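Local coordinates for cytochrome C-type biogenesis protein ccmF (Thermus thermophilus, PDB 6ZMQ) that probably acts as the membrane-bound heme lyase of cytochrome c maturation, carrying a heme b within its bundle of transmembrane helices, at residues Gly285-Lys288 with Thr289-Phe292. Numbering follows the deposited sequence.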
ATOM      1  N   GLY A 285       4.926  15.742  22.864  1.00 61.06           N
ATOM      2  CA  GLY A 285       3.601  16.299  23.103  1.00 68.07           C
ATOM      3  C   GLY A 285       3.204  17.432  22.179  1.00 68.40           C
ATOM      4  O   GLY A 285       2.632  18.425  22.644  1.00 70.68           O
ATOM      5  N   ALA A 286       3.516  17.330  20.887  1.00 68.66           N
ATOM      6  CA  ALA A 286       3.226  18.399  19.943  1.00 67.26           C
ATOM      7  C   ALA A 286       2.533  17.881  18.686  1.00 58.76           C
ATOM      8  O   ALA A 286       2.821  16.791  18.184  1.00 54.54           O
ATOM      9  CB  ALA A 286       4.504  19.160  19.562  1.00 76.73           C
ATOM     10  N   PHE A 287       1.692  18.758  18.143  1.00 53.60           N
ATOM     11  CA  PHE A 287       0.693  18.501  17.097  1.00 49.97           C
ATOM     12  C   PHE A 287      -0.164  17.290  17.459  1.00 53.63           C
ATOM     13  O   PHE A 287      -0.155  16.272  16.767  1.00 62.46           O
ATOM     14  CB  PHE A 287       1.228  18.263  15.666  1.00 47.78           C
ATOM     15  CG  PHE A 287       2.546  18.909  15.290  1.00 57.51           C
ATOM     16  CD1 PHE A 287       2.699  20.266  14.992  1.00 71.96           C
ATOM     17  CD2 PHE A 287       3.644  18.070  15.128  1.00 54.59           C
ATOM     18  CE1 PHE A 287       3.945  20.760  14.633  1.00 71.78           C
ATOM     19  CE2 PHE A 287       4.863  18.549  14.737  1.00 55.20           C
ATOM     20  CZ  PHE A 287       5.028  19.896  14.527  1.00 62.19           C
ATOM     21  N   LYS A 288      -0.910  17.402  18.554  1.00 47.96           N
ATOM     22  CA  LYS A 288      -1.960  16.415  18.768  1.00 37.88           C
ATOM     23  C   LYS A 288      -3.181  16.721  17.922  1.00 42.75           C
ATOM     24  O   LYS A 288      -3.885  15.786  17.509  1.00 62.71           O
ATOM     25  CB  LYS A 288      -2.329  16.318  20.255  1.00 38.76           C
ATOM     26  CG  LYS A 288      -2.635  17.626  20.954  1.00 48.65           C
ATOM     27  CD  LYS A 288      -2.264  17.531  22.428  1.00 51.89           C
ATOM     28  CE  LYS A 288      -0.749  17.538  22.576  1.00 52.15           C
ATOM     29  NZ  LYS A 288      -0.236  16.936  23.841  1.00 50.90           N
ATOM     30  N   THR A 289      -3.367  18.004  17.578  1.00 34.61           N
ATOM     31  CA  THR A 289      -4.382  18.457  16.628  1.00 41.35           C
ATOM     32  C   THR A 289      -4.154  17.855  15.243  1.00 49.08           C
ATOM     33  O   THR A 289      -5.061  17.240  14.654  1.00 65.99           O
ATOM     34  CB  THR A 289      -4.333  19.989  16.532  1.00 39.63           C
ATOM     35  OG1 THR A 289      -4.487  20.562  17.836  1.00 51.43           O
ATOM     36  CG2 THR A 289      -5.422  20.519  15.618  1.00 31.07           C
ATOM     37  N   TRP A 290      -2.921  17.970  14.746  1.00 33.18           N
ATOM     38  CA  TRP A 290      -2.591  17.428  13.434  1.00 29.98           C
ATOM     39  C   TRP A 290      -2.535  15.916  13.454  1.00 44.28           C
ATOM     40  O   TRP A 290      -2.758  15.283  12.423  1.00 65.57           O
ATOM     41  CB  TRP A 290      -1.261  17.999  12.949  1.00 26.49           C
ATOM     42  CG  TRP A 290      -1.370  19.434  12.565  1.00 33.39           C
ATOM     43  CD1 TRP A 290      -0.698  20.473  13.135  1.00 31.36           C
ATOM     44  CD2 TRP A 290      -2.182  20.003  11.522  1.00 56.01           C
ATOM     45  NE1 TRP A 290      -1.051  21.653  12.531  1.00 35.08           N
ATOM     46  CE2 TRP A 290      -1.959  21.392  11.538  1.00 53.17           C
ATOM     47  CE3 TRP A 290      -3.076  19.474  10.578  1.00 73.43           C
ATOM     48  CZ2 TRP A 290      -2.599  22.256  10.656  1.00 65.11           C
ATOM     49  CZ3 TRP A 290      -3.708  20.332   9.709  1.00 75.04           C
ATOM     50  CH2 TRP A 290      -3.464  21.706   9.748  1.00 72.13           C
ATOM     51  N   ASN A 291      -2.271  15.326  14.623  1.00 40.71           N
ATOM     52  CA  ASN A 291      -2.251  13.877  14.720  1.00 28.72           C
ATOM     53  C   ASN A 291      -3.640  13.293  14.625  1.00 35.67           C
ATOM     54  O   ASN A 291      -3.830  12.307  13.905  1.00 59.29           O
ATOM     55  CB  ASN A 291      -1.614  13.436  16.022  1.00 32.41           C
ATOM     56  CG  ASN A 291      -0.205  13.058  15.833  1.00 40.09           C
ATOM     57  OD1 ASN A 291       0.091  12.269  14.952  1.00 36.22           O
ATOM     58  ND2 ASN A 291       0.690  13.611  16.649  1.00 46.38           N
ATOM     59  N   PHE A 292      -4.609  13.913  15.320  1.00 31.00           N
ATOM     60  CA  PHE A 292      -6.016  13.532  15.214  1.00 32.53           C
ATOM     61  C   PHE A 292      -6.515  13.698  13.780  1.00 34.69           C
ATOM     62  O   PHE A 292      -7.147  12.779  13.222  1.00 37.55           O
ATOM     63  CB  PHE A 292      -6.860  14.390  16.166  1.00 35.80           C
ATOM     64  CG  PHE A 292      -6.734  14.026  17.625  1.00 35.68           C
ATOM     65  CD1 PHE A 292      -6.697  12.697  18.031  1.00 43.12           C
ATOM     66  CD2 PHE A 292      -6.710  15.021  18.598  1.00 29.32           C
ATOM     67  CE1 PHE A 292      -6.601  12.362  19.379  1.00 41.20           C
ATOM     68  CE2 PHE A 292      -6.574  14.695  19.943  1.00 36.40           C
ATOM     69  CZ  PHE A 292      -6.530  13.357  20.334  1.00 42.76           C
TER
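The carbonyl O of Phe287 accepts two weak bonds from one residue, Asn291. The bond from the side-chain ND2 of Asn291 to Phe287 O is short, 2.8 Å, but far from straight, 118° at the hydrogen, and the backbone N of Asn291 meets the same Phe287 O at 3.2 Å. Asn291 is buried, and the stronger partner of its side-chain amide lies outside the turn: Thr277 O on helix 266-284 takes the better bond from ND2, and the weak approaches to Gln281 OE1 and Phe287 O must share what remains. The Asn291 side chain thus ties the start of helix 288-307 to the helix before it, which carries the heme ligand His276. The connection is a short loop between the two helices: Gly285 leaves helix 266-284 with positive phi, and Phe287 O to Asn291 N already has the i to i+4 spacing of the new helix. One residue on, Phe292 N to Lys288 O is a straighter helical bond, 3.0 Å long and 165° at the hydrogen. Phe287 CB lies against Trp290 CB, 3.7 Å away, and at the indole edge, near its plane; Trp290 CD1 also meets Phe287 CB and CD1, while the two rings lie obliquely at 62°. Leu367 of helix 362-384 touches both. Lys288 bends at its third torsion, curling its chain back over the loop until NZ makes a weak bond to Gly285 O, 3.4 Å away. The Phe292 ring stacks on Trp219.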